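Local coordinates for protein glycine oxidase (Bacillus cereus ATCC 14579, PDB 7CYX) that binds FAD and probably catalyses the oxidative deamination of glycine by oxygen to glyoxylate, ammonium and hydrogen peroxide, a step towards thiamine diphosphate, at residues A[33-38]-A[176-181]; A[202-207]-A[325-330]. All coordinates share one frame; numbering follows the deposited sequence.

Contact 1: residues A[33-38]-A[176-181]. With FAD (flavin-adenine dinucleotide), chain C.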
loop_
_atom_site.group_PDB
_atom_site.type_symbol
_atom_site.label_atom_id
_atom_site.label_comp_id
_atom_site.label_asym_id
_atom_site.label_seq_id
_atom_site.Cartn_x
_atom_site.Cartn_y
_atom_site.Cartn_z
ATOM N N VAL A 33 -5.955 -23.007 1.165
ATOM C CA VAL A 33 -6.763 -23.389 -0.023
ATOM C C VAL A 33 -7.969 -22.442 -0.132
ATOM O O VAL A 33 -8.825 -22.404 0.744
ATOM C CB VAL A 33 -7.205 -24.862 0.035
ATOM C CG1 VAL A 33 -7.835 -25.312 -1.272
ATOM C CG2 VAL A 33 -6.048 -25.784 0.423
ATOM N N GLU A 34 -8.005 -21.683 -1.231
ATOM C CA GLU A 34 -8.871 -20.529 -1.420
ATOM C C GLU A 34 -9.427 -20.564 -2.851
ATOM O O GLU A 34 -8.681 -20.593 -3.825
ATOM C CB GLU A 34 -8.056 -19.270 -1.134
ATOM C CG GLU A 34 -8.587 -18.004 -1.780
ATOM C CD GLU A 34 -9.976 -17.618 -1.328
ATOM O OE1 GLU A 34 -10.149 -17.431 -0.101
ATOM O OE2 GLU A 34 -10.883 -17.509 -2.202
ATOM N N LYS A 35 -10.751 -20.545 -2.970
ATOM C CA LYS A 35 -11.422 -20.915 -4.228
ATOM C C LYS A 35 -11.214 -19.823 -5.285
ATOM O O LYS A 35 -11.308 -20.111 -6.487
ATOM C CB LYS A 35 -12.904 -21.240 -4.003
ATOM C CG LYS A 35 -13.714 -20.178 -3.276
ATOM C CD LYS A 35 -15.206 -20.403 -3.335
ATOM C CE LYS A 35 -15.971 -19.315 -2.606
ATOM N NZ LYS A 35 -17.174 -18.914 -3.363
ATOM N N GLN A 36 -10.929 -18.595 -4.833
ATOM C CA GLN A 36 -10.573 -17.467 -5.701
ATOM C C GLN A 36 -9.164 -16.997 -5.334
ATOM O O GLN A 36 -8.215 -17.695 -5.619
ATOM C CB GLN A 36 -11.633 -16.369 -5.609
ATOM C CG GLN A 36 -13.003 -16.843 -6.071
ATOM C CD GLN A 36 -13.739 -15.779 -6.846
ATOM O OE1 GLN A 36 -13.811 -14.621 -6.433
ATOM N NE2 GLN A 36 -14.293 -16.176 -7.983
ATOM N N SER A 37 -9.030 -15.823 -4.718
ATOM C CA SER A 37 -7.722 -15.276 -4.377
ATOM C C SER A 37 -7.721 -14.828 -2.910
ATOM O O SER A 37 -8.775 -14.797 -2.270
ATOM C CB SER A 37 -7.343 -14.164 -5.328
ATOM O OG SER A 37 -7.881 -12.926 -4.892
ATOM N N ILE A 38 -6.535 -14.507 -2.387
ATOM C CA ILE A 38 -6.397 -13.948 -1.044
ATOM C C ILE A 38 -7.144 -12.610 -1.012
ATOM O O ILE A 38 -6.939 -11.771 -1.915
ATOM C CB ILE A 38 -4.923 -13.747 -0.645
ATOM C CG1 ILE A 38 -4.155 -15.067 -0.555
ATOM C CG2 ILE A 38 -4.815 -12.941 0.650
ATOM C CD1 ILE A 38 -4.730 -16.045 0.426
ATOM N N GLN A 176 -7.570 -20.167 -6.546
ATOM C CA GLN A 176 -8.415 -20.802 -7.590
ATOM C C GLN A 176 -8.555 -22.296 -7.293
ATOM O O GLN A 176 -8.513 -23.083 -8.225
ATOM C CB GLN A 176 -7.867 -20.612 -9.006
ATOM C CG GLN A 176 -7.021 -19.369 -9.225
ATOM C CD GLN A 176 -7.615 -18.414 -10.222
ATOM O OE1 GLN A 176 -7.461 -18.550 -11.421
ATOM N NE2 GLN A 176 -8.294 -17.418 -9.707
ATOM N N THR A 177 -8.749 -22.646 -6.028
ATOM C CA THR A 177 -8.859 -24.034 -5.612
ATOM C C THR A 177 -9.963 -24.155 -4.563
ATOM O O THR A 177 -9.820 -23.617 -3.468
ATOM C CB THR A 177 -7.538 -24.553 -5.041
ATOM O OG1 THR A 177 -6.482 -24.421 -6.000
ATOM C CG2 THR A 177 -7.641 -25.999 -4.620
ATOM N N GLU A 178 -11.045 -24.866 -4.902
ATOM C CA GLU A 178 -12.198 -24.999 -4.015
ATOM C C GLU A 178 -12.154 -26.337 -3.270
ATOM O O GLU A 178 -11.939 -27.376 -3.869
ATOM C CB GLU A 178 -13.525 -24.901 -4.767
ATOM C CG GLU A 178 -14.731 -25.059 -3.843
ATOM C CD GLU A 178 -16.077 -24.639 -4.403
ATOM O OE1 GLU A 178 -17.064 -24.815 -3.699
ATOM O OE2 GLU A 178 -16.123 -24.116 -5.523
ATOM N N VAL A 179 -12.443 -26.284 -1.964
ATOM C CA VAL A 179 -12.503 -27.451 -1.134
ATOM C C VAL A 179 -13.946 -27.943 -1.108
ATOM O O VAL A 179 -14.794 -27.278 -0.524
ATOM C CB VAL A 179 -12.040 -27.115 0.286
ATOM C CG1 VAL A 179 -12.378 -28.237 1.248
ATOM C CG2 VAL A 179 -10.570 -26.735 0.324
ATOM N N PHE A 180 -14.205 -29.098 -1.733
ATOM C CA PHE A 180 -15.558 -29.664 -1.802
ATOM C C PHE A 180 -15.926 -30.397 -0.499
ATOM O O PHE A 180 -17.109 -30.433 -0.111
ATOM C CB PHE A 180 -15.673 -30.649 -2.965
ATOM C CG PHE A 180 -15.403 -30.084 -4.341
ATOM C CD1 PHE A 180 -15.989 -28.896 -4.761
ATOM C CD2 PHE A 180 -14.594 -30.769 -5.237
ATOM C CE1 PHE A 180 -15.762 -28.406 -6.040
ATOM C CE2 PHE A 180 -14.363 -30.269 -6.510
ATOM C CZ PHE A 180 -14.942 -29.086 -6.907
ATOM N N ASP A 181 -14.920 -31.009 0.148
ATOM C CA ASP A 181 -15.112 -31.846 1.335
ATOM C C ASP A 181 -13.766 -32.079 2.056
ATOM O O ASP A 181 -12.684 -31.838 1.499
ATOM C CB ASP A 181 -15.792 -33.165 0.939
ATOM C CG ASP A 181 -16.401 -33.945 2.094
ATOM O OD1 ASP A 181 -16.453 -33.419 3.217
ATOM O OD2 ASP A 181 -16.829 -35.070 1.860
HETATM P PA FAD C . -13.722 -13.886 4.018
HETATM O O1A FAD C . -12.821 -12.722 3.889
HETATM O O2A FAD C . -14.995 -13.851 3.221
HETATM O O5B FAD C . -12.849 -15.161 3.726
HETATM C C5B FAD C . -13.466 -16.366 3.412
HETATM C C4B FAD C . -12.657 -16.912 2.267
HETATM O O4B FAD C . -12.893 -18.306 2.192
HETATM C C3B FAD C . -13.075 -16.331 0.935
HETATM O O3B FAD C . -11.899 -15.739 0.340
HETATM C C2B FAD C . -13.580 -17.507 0.104
HETATM O O2B FAD C . -13.050 -17.475 -1.229
HETATM C C1B FAD C . -12.965 -18.677 0.812
HETATM N N9A FAD C . -13.692 -19.940 0.710
HETATM C C8A FAD C . -14.970 -20.142 1.089
HETATM N N7A FAD C . -15.321 -21.424 0.877
HETATM C C5A FAD C . -14.237 -22.060 0.405
HETATM C C6A FAD C . -13.948 -23.432 -0.006
HETATM N N6A FAD C . -14.947 -24.337 0.074
HETATM N N1A FAD C . -12.709 -23.709 -0.491
HETATM C C2A FAD C . -11.775 -22.754 -0.574
HETATM N N3A FAD C . -11.974 -21.464 -0.213
HETATM C C4A FAD C . -13.164 -21.080 0.288
HETATM N N1 FAD C . -14.763 -5.883 10.361
HETATM C C2 FAD C . -14.120 -5.097 11.283
HETATM O O2 FAD C . -13.474 -5.717 12.163
HETATM N N3 FAD C . -14.165 -3.743 11.252
HETATM C C4 FAD C . -14.825 -3.107 10.258
HETATM O O4 FAD C . -14.865 -1.854 10.151
HETATM C C4X FAD C . -15.559 -3.915 9.251
HETATM N N5 FAD C . -16.271 -3.347 8.271
HETATM C C5X FAD C . -16.908 -4.102 7.353
HETATM C C6 FAD C . -17.608 -3.480 6.334
HETATM C C7 FAD C . -18.277 -4.239 5.390
HETATM C C7M FAD C . -19.062 -3.563 4.279
HETATM C C8 FAD C . -18.227 -5.696 5.445
HETATM C C8M FAD C . -18.938 -6.553 4.407
HETATM C C9 FAD C . -17.534 -6.301 6.443
HETATM C C9A FAD C . -16.866 -5.577 7.404
HETATM N N10 FAD C . -16.127 -6.211 8.413
HETATM C C10 FAD C . -15.484 -5.380 9.359
HETATM C "C1'" FAD C . -16.103 -7.667 8.613
HETATM C "C2'" FAD C . -14.984 -8.465 8.024
HETATM O "O2'" FAD C . -14.963 -8.210 6.609
HETATM C "C3'" FAD C . -15.281 -9.929 8.295
HETATM O "O3'" FAD C . -15.824 -10.150 9.630
HETATM C "C4'" FAD C . -14.012 -10.718 7.947
HETATM O "O4'" FAD C . -13.518 -10.319 6.657
HETATM C "C5'" FAD C . -14.257 -12.199 7.846
HETATM O "O5'" FAD C . -13.087 -12.775 7.296
HETATM P P FAD C . -13.117 -14.290 6.807
HETATM O O1P FAD C . -13.844 -15.140 7.784
HETATM O O2P FAD C . -11.719 -14.633 6.364
HETATM O O3P FAD C . -14.152 -14.112 5.568
#

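Contact 2: residues A[202-207]-A[325-330]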
loop_
_atom_site.group_PDB
_atom_site.type_symbol
_atom_site.label_atom_id
_atom_site.label_comp_id
_atom_site.label_asym_id
_atom_site.label_seq_id
_atom_site.Cartn_x
_atom_site.Cartn_y
_atom_site.Cartn_z
ATOM N N GLU A 202 -2.930 -33.326 8.077
ATOM C CA GLU A 202 -3.224 -34.010 9.351
ATOM C C GLU A 202 -4.220 -33.191 10.185
ATOM O O GLU A 202 -4.811 -33.703 11.137
ATOM C CB GLU A 202 -1.937 -34.237 10.160
ATOM C CG GLU A 202 -1.143 -35.478 9.745
ATOM C CD GLU A 202 -0.031 -35.892 10.700
ATOM O OE1 GLU A 202 -0.360 -36.308 11.834
ATOM O OE2 GLU A 202 1.167 -35.780 10.318
ATOM N N LYS A 203 -4.331 -31.898 9.877
ATOM C CA LYS A 203 -5.273 -31.018 10.528
ATOM C C LYS A 203 -5.891 -30.123 9.456
ATOM O O LYS A 203 -5.259 -29.838 8.436
ATOM C CB LYS A 203 -4.612 -30.169 11.619
ATOM C CG LYS A 203 -3.976 -30.932 12.775
ATOM C CD LYS A 203 -3.488 -30.003 13.875
ATOM C CE LYS A 203 -2.483 -30.619 14.826
ATOM N NZ LYS A 203 -2.821 -32.020 15.169
ATOM N N VAL A 204 -7.131 -29.705 9.705
ATOM C CA VAL A 204 -7.853 -28.813 8.844
ATOM C C VAL A 204 -8.386 -27.675 9.702
ATOM O O VAL A 204 -8.775 -27.925 10.835
ATOM C CB VAL A 204 -9.005 -29.534 8.131
ATOM C CG1 VAL A 204 -10.112 -28.575 7.736
ATOM C CG2 VAL A 204 -8.505 -30.280 6.912
ATOM N N VAL A 205 -8.408 -26.462 9.136
ATOM C CA VAL A 205 -9.147 -25.348 9.689
ATOM C C VAL A 205 -10.124 -24.787 8.645
ATOM O O VAL A 205 -9.731 -24.393 7.536
ATOM C CB VAL A 205 -8.215 -24.242 10.198
ATOM C CG1 VAL A 205 -9.015 -23.193 10.947
ATOM C CG2 VAL A 205 -7.094 -24.801 11.064
ATOM N N ILE A 206 -11.395 -24.721 9.049
ATOM C CA ILE A 206 -12.479 -24.157 8.272
ATOM C C ILE A 206 -12.523 -22.653 8.533
ATOM O O ILE A 206 -13.000 -22.239 9.586
ATOM C CB ILE A 206 -13.820 -24.825 8.639
ATOM C CG1 ILE A 206 -13.805 -26.332 8.396
ATOM C CG2 ILE A 206 -14.976 -24.178 7.893
ATOM C CD1 ILE A 206 -15.035 -27.040 8.926
ATOM N N ALA A 207 -12.053 -21.866 7.554
ATOM C CA ALA A 207 -12.056 -20.421 7.587
ATOM C C ALA A 207 -12.734 -19.858 6.330
ATOM O O ALA A 207 -12.158 -19.010 5.638
ATOM C CB ALA A 207 -10.628 -19.944 7.682
ATOM N N LYS A 325 -10.458 -35.916 15.141
ATOM C CA LYS A 325 -9.219 -35.301 15.588
ATOM C C LYS A 325 -8.602 -34.544 14.409
ATOM O O LYS A 325 -8.563 -35.049 13.281
ATOM C CB LYS A 325 -8.257 -36.344 16.167
ATOM C CG LYS A 325 -6.936 -35.785 16.688
ATOM C CD LYS A 325 -7.068 -34.849 17.886
ATOM C CE LYS A 325 -5.790 -34.094 18.197
ATOM N NZ LYS A 325 -5.525 -33.029 17.199
ATOM N N GLY A 326 -8.172 -33.315 14.698
ATOM C CA GLY A 326 -7.504 -32.448 13.745
ATOM C C GLY A 326 -8.463 -31.577 12.950
ATOM O O GLY A 326 -8.024 -30.898 12.014
ATOM N N LEU A 327 -9.760 -31.594 13.299
ATOM C CA LEU A 327 -10.762 -30.813 12.577
ATOM C C LEU A 327 -11.103 -29.576 13.421
ATOM O O LEU A 327 -11.610 -29.682 14.538
ATOM C CB LEU A 327 -11.972 -31.715 12.309
ATOM C CG LEU A 327 -12.952 -31.342 11.187
ATOM C CD1 LEU A 327 -14.312 -30.990 11.760
ATOM C CD2 LEU A 327 -12.446 -30.225 10.288
ATOM N N TYR A 328 -10.771 -28.402 12.877
ATOM C CA TYR A 328 -10.903 -27.151 13.562
ATOM C C TYR A 328 -11.834 -26.252 12.743
ATOM O O TYR A 328 -12.020 -26.480 11.552
ATOM C CB TYR A 328 -9.527 -26.497 13.783
ATOM C CG TYR A 328 -8.543 -27.308 14.592
ATOM C CD1 TYR A 328 -7.771 -28.271 13.977
ATOM C CD2 TYR A 328 -8.380 -27.123 15.957
ATOM C CE1 TYR A 328 -6.883 -29.059 14.686
ATOM C CE2 TYR A 328 -7.482 -27.890 16.687
ATOM C CZ TYR A 328 -6.723 -28.856 16.044
ATOM O OH TYR A 328 -5.805 -29.632 16.687
ATOM N N ALA A 329 -12.330 -25.191 13.397
ATOM C CA ALA A 329 -13.238 -24.202 12.823
ATOM C C ALA A 329 -12.851 -22.819 13.339
ATOM O O ALA A 329 -12.460 -22.698 14.498
ATOM C CB ALA A 329 -14.667 -24.520 13.208
ATOM N N CYS A 330 -13.016 -21.802 12.483
ATOM C CA CYS A 330 -12.702 -20.414 12.798
ATOM C C CYS A 330 -13.384 -19.497 11.766
ATOM O O CYS A 330 -12.736 -19.000 10.870
ATOM C CB CYS A 330 -11.186 -20.200 12.870
ATOM S SG CYS A 330 -10.704 -18.652 13.685
#

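Contact 1: residues A[33-38]-A[176-181]
Glu34 and Thr177 join the two segments through the backbone: Thr177 N donates to Glu34 O over 3.0 Å, approaching from above the carbonyl plane. Two residues on from Glu34 and one back from Thr177, Gln176 N donates to Gln36 O at 2.7 Å, here in the carbonyl plane and on a lone pair. Two CA-H...O contacts accompany them, Gln176 CA to Lys35 O and Lys35 CA to Thr177 O, both 3.2 Å.

The apolar contacts gather around Val33. Its CG1, anti to the backbone N (chi1 -171°), meets CG2 of Thr177 and, at 3.5 Å, CG2 of Val179. The methyl of Thr177 is turned to this apolar side while its OG1 bonds to Glu175 O. Farther out, Lys35 CB lies beside Glu178 CB, and the lysine chain continues along the ribose and adenine to a cation-pi contact with Trp211.

The polar contacts with FAD divide between the segments. The carboxylate of Glu34 takes both ribose hydroxyls, O3B on OE1 and O2B on OE2, with modelled separations that are very short. Gly12 N also binds OE1, and Gln36 N binds OE2 from the anti side at 2.8 Å, so each oxygen has a protein N-H as well as a ribose hydroxyl, which fixes the rotation of the carboxylate. On the other segment, Val179 reads the adenine edge with its backbone: Val179 N donates to N1A at 3.0 Å with an N-H...N angle of 169°, and N6A donates to Val179 O at 3.0 Å.

An acidic residue at the end of the second strand, gripping the ribose diol beside a glycine-rich turn, is characteristic of the Rossmann-type dinucleotide fold; here the 176-181 segment adds the backbone contacts to the adenine edge.

Contact 2: residues A[202-207]-A[325-330]
Lys203 and Tyr328 cross at a slant: CD of the lysine lies 3.6 Å from CE1 of the ring, neither over its face nor at its edge. With CG anti to its carbonyl carbon (chi1 -61°), the lysine runs along the ring towards its hydroxyl end. Its NZ comes within 3.5 Å of Lys325 NZ, the two side chains lying side by side; the salt bridge from Lys325 NZ to Glu320 probably eases this repulsion.

The tyrosine ring turns an edge to Val204 O, which lies near the ring plane at 3.3 Å from CD1. On the same face of the sheet, Val205 crosses the root of the tyrosine, CG2 to CB, and sets CG1 against Cys330 CB. On the other face the side chains run alongside each other, Val204 CG1 meeting Leu327 CD2 at 3.8 Å. Ile206 CD1 is next to the same leucine methyl.

Four backbone bonds fix the parallel register, from Val204 N to Gly326 O at 2.7 Å through to Cys330 N on Ile206 O; the strand axes are 22° from parallel. These adjacent parallel strands belong to the mixed sheet of the Rossmann-type FAD-binding domain. Helix 341-352 covers the Tyr328 and Val205 face through Ile352 and Met348, helix 213-216 lies against Ile206 and Ala329 on the other, and strand 5-10 pairs with the far edge of strand 203-206.

How the contacts relate
From the N terminus, strands 5-10 and 30-33 come first, and 33-38 leaves the end of the second. Contact 1 closes a loop of 137 residues when 176-181 returns to it, at the start of the three-stranded antiparallel sheet. Contact 2 opens only afterwards, so the two loops follow in series, neither nesting nor crossing; its own 117 intervening residues hold much of the eight-stranded sheet. Strand 5-10 lies between strands 30-33 and 203-206, so the strand leading into 33-38 and those of contact 2 share one sheet, to which 176-181 brings the small antiparallel one. The centres of contact 1 and contact 2 lie about 15 Å apart, their nearest atoms about 6 Å.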